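Local coordinates for NIF3-related protein (Bacillus cereus, PDB 2GX8) that is of unknown function but belongs to the NIF3 family, binding zinc at a conserved dimetal motif and carrying an additional, proposed regulatory domain, at residues Q148-L153 against L269-Y274; V166-T171 against A247-E252; E199-F204 against R222-R227; Q323-G328 against L348-V353. All blocks are in the same frame, centred on the assembly; numbering follows the deposited sequence.

Contact 1 of 4, residues Q148-L153 against L269-Y274; sequences QNTEVL and LGKIGY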
loop_
_atom_site.group_PDB
_atom_site.type_symbol
_atom_site.label_atom_id
_atom_site.label_comp_id
_atom_site.label_asym_id
_atom_site.label_seq_id
_atom_site.Cartn_x
_atom_site.Cartn_y
_atom_site.Cartn_z
ATOM N N GLN C 148 37.968 -24.015 -0.501
ATOM C CA GLN C 148 39.102 -23.088 -0.548
ATOM C C GLN C 148 38.813 -21.838 -1.382
ATOM O O GLN C 148 37.898 -21.831 -2.219
ATOM C CB GLN C 148 40.291 -23.819 -1.101
ATOM C CG GLN C 148 40.673 -24.943 -0.197
ATOM C CD GLN C 148 41.343 -26.047 -0.928
ATOM O OE1 GLN C 148 42.114 -25.822 -1.865
ATOM N NE2 GLN C 148 41.052 -27.274 -0.512
ATOM N N ASN C 149 39.591 -20.784 -1.135
ATOM C CA ASN C 149 39.444 -19.512 -1.846
ATOM C C ASN C 149 38.000 -19.037 -1.866
ATOM O O ASN C 149 37.442 -18.784 -2.937
ATOM C CB ASN C 149 39.988 -19.625 -3.287
ATOM C CG ASN C 149 41.460 -19.952 -3.334
ATOM O OD1 ASN C 149 41.920 -20.684 -4.218
ATOM N ND2 ASN C 149 42.216 -19.421 -2.371
ATOM N N THR C 150 37.390 -18.934 -0.691
ATOM C CA THR C 150 35.986 -18.529 -0.626
ATOM C C THR C 150 35.766 -17.024 -0.756
ATOM O O THR C 150 36.647 -16.224 -0.424
ATOM C CB THR C 150 35.246 -19.065 0.629
ATOM O OG1 THR C 150 35.862 -18.559 1.817
ATOM C CG2 THR C 150 35.242 -20.574 0.652
ATOM N N GLU C 151 34.593 -16.682 -1.284
ATOM C CA GLU C 151 34.123 -15.313 -1.457
ATOM C C GLU C 151 32.686 -15.233 -0.964
ATOM O O GLU C 151 32.016 -16.235 -0.902
ATOM C CB GLU C 151 34.030 -14.976 -2.928
ATOM C CG GLU C 151 35.279 -14.853 -3.691
ATOM C CD GLU C 151 34.969 -14.376 -5.105
ATOM O OE1 GLU C 151 33.755 -14.221 -5.412
ATOM O OE2 GLU C 151 35.916 -14.155 -5.899
ATOM N N VAL C 152 32.197 -14.050 -0.636
ATOM C CA VAL C 152 30.806 -13.903 -0.238
ATOM C C VAL C 152 29.943 -14.314 -1.443
ATOM O O VAL C 152 30.287 -14.024 -2.606
ATOM C CB VAL C 152 30.468 -12.437 0.220
ATOM C CG1 VAL C 152 28.980 -12.231 0.339
ATOM C CG2 VAL C 152 31.139 -12.101 1.561
ATOM N N LEU C 153 28.847 -15.023 -1.188
ATOM C CA LEU C 153 28.013 -15.461 -2.297
ATOM C C LEU C 153 27.078 -14.331 -2.749
ATOM O O LEU C 153 27.051 -13.982 -3.934
ATOM C CB LEU C 153 27.206 -16.716 -1.921
ATOM C CG LEU C 153 26.130 -17.161 -2.917
ATOM C CD1 LEU C 153 26.804 -17.713 -4.180
ATOM C CD2 LEU C 153 25.250 -18.193 -2.275
ATOM N N LEU C 269 25.442 -13.059 2.413
ATOM C CA LEU C 269 24.963 -14.390 2.694
ATOM C C LEU C 269 25.683 -15.444 1.885
ATOM O O LEU C 269 25.901 -15.249 0.707
ATOM C CB LEU C 269 23.473 -14.466 2.380
ATOM C CG LEU C 269 22.570 -13.645 3.287
ATOM C CD1 LEU C 269 21.184 -13.665 2.696
ATOM C CD2 LEU C 269 22.605 -14.202 4.720
ATOM N N GLY C 270 26.028 -16.556 2.524
ATOM C CA GLY C 270 26.688 -17.687 1.862
ATOM C C GLY C 270 28.089 -17.464 1.353
ATOM O O GLY C 270 28.519 -16.315 1.193
ATOM N N LYS C 271 28.791 -18.575 1.084
ATOM C CA LYS C 271 30.171 -18.582 0.543
ATOM C C LYS C 271 30.263 -19.355 -0.776
ATOM O O LYS C 271 29.494 -20.269 -1.026
ATOM C CB LYS C 271 31.165 -19.209 1.544
ATOM C CG LYS C 271 31.346 -18.401 2.837
ATOM C CD LYS C 271 32.070 -17.107 2.554
ATOM C CE LYS C 271 32.076 -16.187 3.768
ATOM N NZ LYS C 271 32.965 -14.992 3.587
ATOM N N ILE C 272 31.177 -18.963 -1.649
ATOM C CA ILE C 272 31.388 -19.717 -2.862
ATOM C C ILE C 272 32.881 -19.933 -2.943
ATOM O O ILE C 272 33.637 -18.989 -2.762
ATOM C CB ILE C 272 30.738 -19.080 -4.139
ATOM C CG1 ILE C 272 30.817 -20.071 -5.325
ATOM C CG2 ILE C 272 31.304 -17.694 -4.468
ATOM C CD1 ILE C 272 30.069 -19.628 -6.568
ATOM N N GLY C 273 33.289 -21.188 -3.151
ATOM C CA GLY C 273 34.679 -21.581 -3.181
ATOM C C GLY C 273 34.885 -22.828 -4.028
ATOM O O GLY C 273 33.987 -23.234 -4.775
ATOM N N TYR C 274 36.047 -23.460 -3.870
ATOM C CA TYR C 274 36.435 -24.626 -4.679
ATOM C C TYR C 274 36.804 -25.870 -3.891
ATOM O O TYR C 274 37.554 -25.796 -2.920
ATOM C CB TYR C 274 37.641 -24.253 -5.555
ATOM C CG TYR C 274 37.344 -23.167 -6.561
ATOM C CD1 TYR C 274 37.586 -21.818 -6.266
ATOM C CD2 TYR C 274 36.797 -23.490 -7.808
ATOM C CE1 TYR C 274 37.294 -20.819 -7.203
ATOM C CE2 TYR C 274 36.506 -22.508 -8.752
ATOM C CZ TYR C 274 36.747 -21.180 -8.450
ATOM O OH TYR C 274 36.448 -20.228 -9.417
#
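Leu153 and Ile272 meet at about a right angle, Leu153 CD1 lying 4.2 Å from Ile272 CB. Leu153 CB rests 3.3 Å from Leu269 O; beyond it CG, anti to the backbone N (chi1 171°), carries CD1 across Ile272. Thr150 and Lys271 also cross near a right angle. The methyl CG2 of Thr150 sits 4.0 Å from Gly273 CA, while its hydroxyl side faces the Lys271 chain. That lysine bends at chi2 (-69°), which brings CD to 3.6 Å from Glu151 O before NZ passes Val152 CG2; NZ has a long, weak ion pair with Asp139. At the other end the Tyr274 ring presents its edge to Asn149 CB, and its hydroxyl bonds to Lys309.

Beneath these side chains is an antiparallel ladder. Gln148 and Tyr274 exchange two backbone hydrogen bonds, as do Glu151 and Ile272. The register slips by one residue between the pairs, which identifies a beta bulge and places Thr150 beside Gly273. Past the second pair, Leu153 N bonds Gly270 O at 2.7 Å from well above its carbonyl plane (51°), in keeping with the chain turning a corner there.

The chemistry is therefore divided. Backbone bonds fix the register despite the bulge, while Leu153 and Ile272 carry the apolar part and also touch strand 306-313. The polar ends of Tyr274 and Gln148, the latter bonded to Gln276, find their partners beyond the two segments and Lys271 is only weakly paired, so side-chain polarity adds little to the pairing itself.

Contact 2 of 4, residues V166-T171 against A247-E252; sequences VFVPVT and AHPYEE
His248 reaches from its loop to the strand ending in Val168, and its imidazole carries the contact. From CB the ring is set by CG lying anti to the backbone N (chi1 -157°). CD2 then comes to 3.6 Å from Val168 CG2, which approaches the ring edge, and the other methyl, CG1, is almost as near. At the tip NE2 donates to Phe167 O at 2.8 Å; the N-H...O angle is 154°, and the oxygen is tilted 17° from the ring plane. Beside this bond, His248 CE1 lies 3.7 Å from Phe167 O. On the remaining side ND1 accepts from Tyr250 N at 3.2 Å. With one nitrogen donating and the other accepting, the ring is fixed in rotation, a pattern consistent with a neutral tautomer protonated on NE2. Pro249 CD lies 3.4 Å above one face, offset toward the rim. Beyond the ring, Pro169 CG meets Pro249 CG at 3.8 Å, and Pro169 CD touches Tyr250 CE2.

The contact ties the loop after helix 237-247 to the point where strand 150-168 gives way to helix 170-182. With strands 194-206, 221-233 and 255-260, these elements follow the beta-alpha-beta-beta-alpha-beta order of a ferredoxin-like domain, probably the regulatory domain of this protein.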
loop_
_atom_site.group_PDB
_atom_site.type_symbol
_atom_site.label_atom_id
_atom_site.label_comp_id
_atom_site.label_asym_id
_atom_site.label_seq_id
_atom_site.Cartn_x
_atom_site.Cartn_y
_atom_site.Cartn_z
ATOM N N VAL C 166 42.888 15.086 10.661
ATOM C CA VAL C 166 43.033 15.819 11.924
ATOM C C VAL C 166 44.288 16.728 11.838
ATOM O O VAL C 166 45.262 16.417 11.135
ATOM C CB VAL C 166 43.012 14.846 13.134
ATOM C CG1 VAL C 166 44.266 13.941 13.145
ATOM C CG2 VAL C 166 42.849 15.597 14.497
ATOM N N PHE C 167 44.247 17.875 12.505
ATOM C CA PHE C 167 45.367 18.850 12.478
ATOM C C PHE C 167 45.997 18.880 13.851
ATOM O O PHE C 167 45.303 19.125 14.834
ATOM C CB PHE C 167 44.829 20.219 12.047
ATOM C CG PHE C 167 44.120 20.171 10.722
ATOM C CD1 PHE C 167 42.771 19.854 10.652
ATOM C CD2 PHE C 167 44.815 20.362 9.549
ATOM C CE1 PHE C 167 42.107 19.771 9.412
ATOM C CE2 PHE C 167 44.166 20.281 8.333
ATOM C CZ PHE C 167 42.823 19.972 8.265
ATOM N N VAL C 168 47.302 18.604 13.920
ATOM C CA VAL C 168 47.994 18.432 15.198
ATOM C C VAL C 168 49.365 19.098 15.179
ATOM O O VAL C 168 50.056 19.042 14.168
ATOM C CB VAL C 168 48.287 16.913 15.487
ATOM C CG1 VAL C 168 48.663 16.687 16.951
ATOM C CG2 VAL C 168 47.112 16.019 15.165
ATOM N N PRO C 169 49.769 19.747 16.284
ATOM C CA PRO C 169 51.144 20.238 16.307
ATOM C C PRO C 169 52.149 19.064 16.214
ATOM O O PRO C 169 51.865 17.966 16.706
ATOM C CB PRO C 169 51.237 20.907 17.682
ATOM C CG PRO C 169 50.169 20.256 18.494
ATOM C CD PRO C 169 49.055 20.111 17.521
ATOM N N VAL C 170 53.298 19.306 15.573
ATOM C CA VAL C 170 54.369 18.301 15.377
ATOM C C VAL C 170 54.810 17.665 16.690
ATOM O O VAL C 170 55.269 16.512 16.709
ATOM C CB VAL C 170 55.619 18.881 14.605
ATOM C CG1 VAL C 170 56.679 17.814 14.406
ATOM C CG2 VAL C 170 55.226 19.472 13.213
ATOM N N THR C 171 54.661 18.400 17.791
ATOM C CA THR C 171 54.996 17.860 19.109
ATOM C C THR C 171 54.087 16.684 19.454
ATOM O O THR C 171 54.515 15.727 20.082
ATOM C CB THR C 171 54.890 18.914 20.231
ATOM O OG1 THR C 171 53.584 19.502 20.227
ATOM C CG2 THR C 171 55.940 20.000 20.059
ATOM N N ALA C 247 44.317 11.897 22.875
ATOM C CA ALA C 247 45.756 12.014 22.607
ATOM C C ALA C 247 46.145 13.413 22.197
ATOM O O ALA C 247 47.273 13.866 22.444
ATOM C CB ALA C 247 46.166 11.033 21.529
ATOM N N HIS C 248 45.200 14.093 21.557
ATOM C CA HIS C 248 45.418 15.445 21.073
ATOM C C HIS C 248 45.575 16.372 22.270
ATOM O O HIS C 248 44.790 16.312 23.214
ATOM C CB HIS C 248 44.258 15.884 20.160
ATOM C CG HIS C 248 44.624 16.977 19.200
ATOM N ND1 HIS C 248 44.604 18.311 19.545
ATOM C CD2 HIS C 248 45.024 16.930 17.905
ATOM C CE1 HIS C 248 44.980 19.035 18.507
ATOM N NE2 HIS C 248 45.244 18.222 17.501
ATOM N N PRO C 249 46.610 17.218 22.237
ATOM C CA PRO C 249 46.920 18.152 23.303
ATOM C C PRO C 249 45.894 19.264 23.456
ATOM O O PRO C 249 45.844 19.908 24.509
ATOM C CB PRO C 249 48.254 18.763 22.851
ATOM C CG PRO C 249 48.239 18.631 21.375
ATOM C CD PRO C 249 47.574 17.317 21.129
ATOM N N TYR C 250 45.099 19.509 22.420
ATOM C CA TYR C 250 44.121 20.577 22.499
ATOM C C TYR C 250 42.797 20.120 23.067
ATOM O O TYR C 250 42.480 18.924 23.096
ATOM C CB TYR C 250 43.907 21.289 21.163
ATOM C CG TYR C 250 45.119 22.013 20.639
ATOM C CD1 TYR C 250 46.131 22.430 21.501
ATOM C CD2 TYR C 250 45.205 22.366 19.291
ATOM C CE1 TYR C 250 47.233 23.112 21.027
ATOM C CE2 TYR C 250 46.296 23.055 18.799
ATOM C CZ TYR C 250 47.310 23.431 19.673
ATOM O OH TYR C 250 48.401 24.138 19.200
ATOM N N GLU C 251 42.041 21.102 23.545
ATOM C CA GLU C 251 40.739 20.855 24.130
ATOM C C GLU C 251 39.704 21.002 23.029
ATOM O O GLU C 251 38.842 20.139 22.855
ATOM C CB GLU C 251 40.530 21.748 25.368
ATOM C CG GLU C 251 41.354 21.218 26.565
ATOM C CD GLU C 251 41.441 22.160 27.751
ATOM O OE1 GLU C 251 41.969 23.292 27.605
ATOM O OE2 GLU C 251 41.029 21.735 28.852
ATOM N N GLU C 252 39.823 22.078 22.260
ATOM C CA GLU C 252 38.987 22.264 21.078
ATOM C C GLU C 252 39.786 21.742 19.851
ATOM O O GLU C 252 40.756 22.371 19.402
ATOM C CB GLU C 252 38.506 23.731 20.941
ATOM C CG GLU C 252 39.579 24.869 21.007
ATOM C CD GLU C 252 40.007 25.312 22.424
ATOM O OE1 GLU C 252 39.730 24.596 23.423
ATOM O OE2 GLU C 252 40.635 26.395 22.523
#

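Contact 3 of 4, residues E199-F204 against R222-R227; sequences EGTGTF and RVEEVR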
loop_
_atom_site.group_PDB
_atom_site.type_symbol
_atom_site.label_atom_id
_atom_site.label_comp_id
_atom_site.label_asym_id
_atom_site.label_seq_id
_atom_site.Cartn_x
_atom_site.Cartn_y
_atom_site.Cartn_z
ATOM N N GLU C 199 53.042 18.489 6.223
ATOM C CA GLU C 199 53.127 19.700 7.000
ATOM C C GLU C 199 52.558 20.891 6.260
ATOM O O GLU C 199 52.614 20.964 5.042
ATOM C CB GLU C 199 54.562 19.959 7.422
ATOM C CG GLU C 199 55.033 18.925 8.408
ATOM C CD GLU C 199 56.462 19.119 8.819
ATOM O OE1 GLU C 199 57.297 19.463 7.944
ATOM O OE2 GLU C 199 56.754 18.904 10.021
ATOM N N GLY C 200 51.995 21.812 7.021
ATOM C CA GLY C 200 51.463 23.019 6.464
ATOM C C GLY C 200 51.245 24.031 7.551
ATOM O O GLY C 200 51.715 23.872 8.677
ATOM N N THR C 201 50.526 25.081 7.194
ATOM C CA THR C 201 50.270 26.181 8.086
ATOM C C THR C 201 48.782 26.386 8.271
ATOM O O THR C 201 48.039 26.395 7.292
ATOM C CB THR C 201 50.909 27.485 7.505
ATOM O OG1 THR C 201 52.308 27.520 7.841
ATOM C CG2 THR C 201 50.272 28.698 8.106
ATOM N N GLY C 202 48.355 26.536 9.522
ATOM C CA GLY C 202 46.958 26.812 9.844
ATOM C C GLY C 202 46.821 28.245 10.331
ATOM O O GLY C 202 47.717 28.774 10.998
ATOM N N THR C 203 45.723 28.898 9.979
ATOM C CA THR C 203 45.511 30.269 10.440
ATOM C C THR C 203 44.257 30.297 11.315
ATOM O O THR C 203 43.437 29.416 11.224
ATOM C CB THR C 203 45.382 31.306 9.264
ATOM O OG1 THR C 203 44.281 30.958 8.420
ATOM C CG2 THR C 203 46.665 31.395 8.421
ATOM N N PHE C 204 44.142 31.273 12.200
ATOM C CA PHE C 204 42.948 31.399 13.018
ATOM C C PHE C 204 42.891 32.790 13.607
ATOM O O PHE C 204 43.917 33.459 13.731
ATOM C CB PHE C 204 42.855 30.287 14.082
ATOM C CG PHE C 204 43.986 30.275 15.094
ATOM C CD1 PHE C 204 43.848 30.913 16.327
ATOM C CD2 PHE C 204 45.170 29.590 14.839
ATOM C CE1 PHE C 204 44.868 30.877 17.279
ATOM C CE2 PHE C 204 46.194 29.568 15.763
ATOM C CZ PHE C 204 46.053 30.211 16.993
ATOM N N ARG C 222 48.944 32.441 13.226
ATOM C CA ARG C 222 49.424 31.485 12.222
ATOM C C ARG C 222 50.310 30.437 12.888
ATOM O O ARG C 222 51.213 30.777 13.666
ATOM C CB ARG C 222 50.189 32.251 11.149
ATOM C CG ARG C 222 51.108 31.439 10.246
ATOM C CD ARG C 222 51.620 32.275 9.035
ATOM N NE ARG C 222 50.544 32.678 8.118
ATOM C CZ ARG C 222 49.913 33.855 8.147
ATOM N NH1 ARG C 222 50.228 34.782 9.047
ATOM N NH2 ARG C 222 48.955 34.108 7.268
ATOM N N VAL C 223 50.055 29.162 12.596
ATOM C CA VAL C 223 50.791 28.086 13.261
ATOM C C VAL C 223 51.188 26.970 12.310
ATOM O O VAL C 223 50.357 26.524 11.535
ATOM C CB VAL C 223 49.914 27.511 14.404
ATOM C CG1 VAL C 223 50.344 26.126 14.823
ATOM C CG2 VAL C 223 49.913 28.432 15.613
ATOM N N GLU C 224 52.453 26.538 12.331
ATOM C CA GLU C 224 52.877 25.378 11.525
ATOM C C GLU C 224 52.203 24.141 12.143
ATOM O O GLU C 224 52.139 24.003 13.351
ATOM C CB GLU C 224 54.396 25.225 11.488
ATOM C CG GLU C 224 55.145 26.382 10.813
ATOM C CD GLU C 224 56.660 26.400 11.149
ATOM O OE1 GLU C 224 57.094 25.675 12.088
ATOM O OE2 GLU C 224 57.427 27.159 10.489
ATOM N N GLU C 225 51.678 23.261 11.307
ATOM C CA GLU C 225 50.907 22.117 11.767
ATOM C C GLU C 225 51.046 20.915 10.857
ATOM O O GLU C 225 51.503 21.019 9.721
ATOM C CB GLU C 225 49.420 22.468 11.726
ATOM C CG GLU C 225 48.860 23.206 12.892
ATOM C CD GLU C 225 47.347 23.330 12.781
ATOM O OE1 GLU C 225 46.878 23.797 11.737
ATOM O OE2 GLU C 225 46.631 22.987 13.752
ATOM N N VAL C 226 50.566 19.779 11.345
ATOM C CA VAL C 226 50.586 18.532 10.600
ATOM C C VAL C 226 49.151 18.120 10.307
ATOM O O VAL C 226 48.288 18.150 11.187
ATOM C CB VAL C 226 51.363 17.430 11.388
ATOM C CG1 VAL C 226 51.341 16.110 10.668
ATOM C CG2 VAL C 226 52.761 17.848 11.557
ATOM N N ARG C 227 48.912 17.777 9.046
ATOM C CA ARG C 227 47.618 17.359 8.556
ATOM C C ARG C 227 47.716 15.855 8.436
ATOM O O ARG C 227 48.376 15.332 7.526
ATOM C CB ARG C 227 47.352 17.966 7.175
ATOM C CG ARG C 227 45.905 18.032 6.799
ATOM C CD ARG C 227 45.624 18.330 5.300
ATOM N NE ARG C 227 45.276 17.115 4.561
ATOM C CZ ARG C 227 44.078 16.834 4.056
ATOM N NH1 ARG C 227 43.059 17.674 4.142
ATOM N NH2 ARG C 227 43.905 15.703 3.426
#
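Glu199 opens the pairing with its CG against Val226 CG2, 4.0 Å apart, on the face that Thr201, Thr203, Arg222 and Glu224 share. Gly200 follows as a hydrogen-bonded partner of Glu225: its N donates to Glu225 O at 2.9 Å and its O accepts from Glu225 N at 2.7 Å. At Thr201 the methyl CG2, anti to the backbone N, lies 3.6 Å from Arg222 CG. Gly202 pairs with Val223, and its N-H bond to Val223 O is nearly straight (172°); on the opposite face, which Val223 and Glu225 share, Glu225 OE1 comes to 3.6 Å from Gly202 CA. Thr203 and Arg222 run side by side, with Thr203 CG2 3.7 Å from Arg222 NH2. Phe204, with chi1 at 62°, turns its ring so that the edge receives Val223 CG2 at 3.9 Å.

The two-bond rungs at both glycines are the geometric evidence for an unbroken antiparallel ladder. Two of its polar side chains reach a second subunit: Arg222 forms a salt bridge with Glu174 of that chain, and Thr203 OG1 bonds Thr195 there. Backbone bonding builds the pair and, at Thr201 to Thr203, carries the sheet into the second subunit, where side-chain polar bonds add to it.

Contact 4 of 4, residues Q323-G328 against L348-V353; sequences QAKFKG and LGLNIV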
loop_
_atom_site.group_PDB
_atom_site.type_symbol
_atom_site.label_atom_id
_atom_site.label_comp_id
_atom_site.label_asym_id
_atom_site.label_seq_id
_atom_site.Cartn_x
_atom_site.Cartn_y
_atom_site.Cartn_z
ATOM N N GLN C 323 22.283 -15.987 -8.258
ATOM C CA GLN C 323 23.578 -15.505 -7.820
ATOM C C GLN C 323 24.581 -16.637 -7.887
ATOM O O GLN C 323 25.626 -16.513 -8.504
ATOM C CB GLN C 323 23.453 -14.917 -6.403
ATOM C CG GLN C 323 24.655 -14.115 -5.913
ATOM C CD GLN C 323 25.036 -12.841 -6.743
ATOM O OE1 GLN C 323 24.373 -12.455 -7.719
ATOM N NE2 GLN C 323 26.130 -12.204 -6.340
ATOM N N ALA C 324 24.226 -17.765 -7.291
ATOM C CA ALA C 324 25.061 -18.978 -7.298
ATOM C C ALA C 324 25.524 -19.374 -8.704
ATOM O O ALA C 324 26.682 -19.708 -8.886
ATOM C CB ALA C 324 24.339 -20.125 -6.620
ATOM N N LYS C 325 24.632 -19.301 -9.691
ATOM C CA LYS C 325 24.970 -19.611 -11.081
ATOM C C LYS C 325 25.764 -18.481 -11.756
ATOM O O LYS C 325 26.710 -18.732 -12.503
ATOM C CB LYS C 325 23.712 -19.906 -11.893
ATOM C CG LYS C 325 24.005 -20.472 -13.289
ATOM C CD LYS C 325 24.648 -21.836 -13.165
ATOM C CE LYS C 325 25.261 -22.333 -14.468
ATOM N NZ LYS C 325 25.756 -23.725 -14.195
ATOM N N PHE C 326 25.371 -17.234 -11.504
ATOM C CA PHE C 326 26.086 -16.090 -12.081
ATOM C C PHE C 326 27.566 -16.141 -11.673
ATOM O O PHE C 326 28.432 -15.971 -12.512
ATOM C CB PHE C 326 25.427 -14.765 -11.658
ATOM C CG PHE C 326 26.200 -13.537 -12.076
ATOM C CD1 PHE C 326 26.761 -12.686 -11.110
ATOM C CD2 PHE C 326 26.386 -13.243 -13.433
ATOM C CE1 PHE C 326 27.472 -11.551 -11.478
ATOM C CE2 PHE C 326 27.106 -12.114 -13.823
ATOM C CZ PHE C 326 27.654 -11.263 -12.847
ATOM N N LYS C 327 27.824 -16.380 -10.381
ATOM C CA LYS C 327 29.173 -16.550 -9.837
ATOM C C LYS C 327 29.847 -17.869 -10.300
ATOM O O LYS C 327 30.980 -18.169 -9.913
ATOM C CB LYS C 327 29.135 -16.528 -8.319
ATOM C CG LYS C 327 28.619 -15.252 -7.687
ATOM C CD LYS C 327 29.609 -14.143 -7.819
ATOM C CE LYS C 327 29.309 -13.012 -6.849
ATOM N NZ LYS C 327 29.534 -13.354 -5.395
ATOM N N GLY C 328 29.144 -18.677 -11.086
ATOM C CA GLY C 328 29.743 -19.886 -11.646
ATOM C C GLY C 328 29.725 -21.203 -10.890
ATOM O O GLY C 328 30.445 -22.114 -11.266
ATOM N N LEU C 348 18.618 -23.229 -15.042
ATOM C CA LEU C 348 19.833 -22.411 -15.028
ATOM C C LEU C 348 21.054 -23.291 -15.327
ATOM O O LEU C 348 22.079 -22.800 -15.786
ATOM C CB LEU C 348 20.042 -21.740 -13.676
ATOM C CG LEU C 348 19.069 -20.651 -13.217
ATOM C CD1 LEU C 348 19.401 -20.229 -11.793
ATOM C CD2 LEU C 348 19.100 -19.442 -14.163
ATOM N N GLY C 349 20.921 -24.591 -15.086
ATOM C CA GLY C 349 22.030 -25.535 -15.226
ATOM C C GLY C 349 22.775 -25.639 -13.893
ATOM O O GLY C 349 23.956 -25.950 -13.867
ATOM N N LEU C 350 22.075 -25.379 -12.778
ATOM C CA LEU C 350 22.665 -25.430 -11.443
ATOM C C LEU C 350 22.271 -26.684 -10.656
ATOM O O LEU C 350 21.078 -26.969 -10.470
ATOM C CB LEU C 350 22.234 -24.192 -10.638
ATOM C CG LEU C 350 22.759 -24.050 -9.214
ATOM C CD1 LEU C 350 24.240 -23.721 -9.206
ATOM C CD2 LEU C 350 21.977 -22.951 -8.503
ATOM N N ASN C 351 23.262 -27.424 -10.171
ATOM C CA ASN C 351 22.991 -28.577 -9.354
ATOM C C ASN C 351 22.743 -28.113 -7.932
ATOM O O ASN C 351 23.158 -27.019 -7.556
ATOM C CB ASN C 351 24.167 -29.515 -9.392
ATOM C CG ASN C 351 24.403 -30.071 -10.765
ATOM O OD1 ASN C 351 23.492 -30.120 -11.602
ATOM N ND2 ASN C 351 25.607 -30.521 -11.000
ATOM N N ILE C 352 22.065 -28.943 -7.150
ATOM C CA ILE C 352 21.737 -28.579 -5.797
ATOM C C ILE C 352 21.839 -29.777 -4.909
ATOM O O ILE C 352 21.505 -30.873 -5.316
ATOM C CB ILE C 352 20.271 -28.054 -5.692
ATOM C CG1 ILE C 352 20.005 -27.016 -6.793
ATOM C CG2 ILE C 352 19.940 -27.553 -4.276
ATOM C CD1 ILE C 352 19.428 -25.780 -6.315
ATOM N N VAL C 353 22.365 -29.573 -3.712
ATOM C CA VAL C 353 22.305 -30.590 -2.687
ATOM C C VAL C 353 21.633 -29.887 -1.501
ATOM O O VAL C 353 22.079 -28.849 -1.102
ATOM C CB VAL C 353 23.660 -31.085 -2.259
ATOM C CG1 VAL C 353 23.463 -32.074 -1.158
ATOM C CG2 VAL C 353 24.427 -31.760 -3.480
#
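The flat peptide unit holding Gly349 O receives Lys325 NZ over its face and not at its rim. NZ lies 2.9 Å from Gly349 O, 66° out of the carbonyl plane, with a C=O...N angle of 114°; the hydrogen bond therefore does not follow a lone pair. A second carbonyl, that of Leu348, is passed by the methylenes of the same side chain, Lys325 CE standing 3.5 Å from Leu348 O.

The lysine gets there by one bend. CG is anti to the backbone N, chi2 turns the chain (66°), and the last torsions are extended, so CG, CD and CE run along the end of helix 339-348. Lys325 and Leu348 slide past each other in opposite directions, with Lys325 CG 4.2 Å from Leu348 CB. Lys325 CD comes to 4.2 Å from Leu350 CB. Deeper in, Ala324 CB meets Leu350 CD2 at 4.1 Å, and both side chains also touch Tyr332 of strand 331-335.

Gly349, at positive phi, closes helix 339-348 with a Schellman motif, and Gly328 does the same for the helix carrying Lys325, its N bonded to Lys325 O at 2.8 Å. Strand 331-335, helix 339-348 and the parallel neighbouring strand 351-354 form a beta-alpha-beta crossover; helix 321-326 leads into it from strand 306-313.

An ammonium group bonded to a carbonyl oxygen just past a helix C-terminus is probably favoured by the partial negative charge there. The contact thus joins a small apolar patch at Ala324 and Leu350 to a single lysine-to-carbonyl hydrogen bond at its more open side.

Overall arrangement
Contacts 1 and 4 lie 13 Å apart between centres and touch: Lys327 and Gln323 of contact 4 both bond Leu153 O of contact 1. Contacts 2 and 3, 11 Å apart, meet through neighbouring strands 150-168 and 221-233. The two pairs are far apart, contacts 1 and 4 nearer the middle of the chain, although contacts 1 and 2 share strand 150-168. Contact 1 buries Leu153 and Ile272; contact 4 buries Ala324 and Leu350 but leaves Gly349 exposed; contacts 2 and 3 lie toward a second subunit. Contacts 1 and 3 are backbone ladders, one bulged and one regular; contacts 2 and 4 bury less than half as much surface, and in each a single side chain donates to a carbonyl.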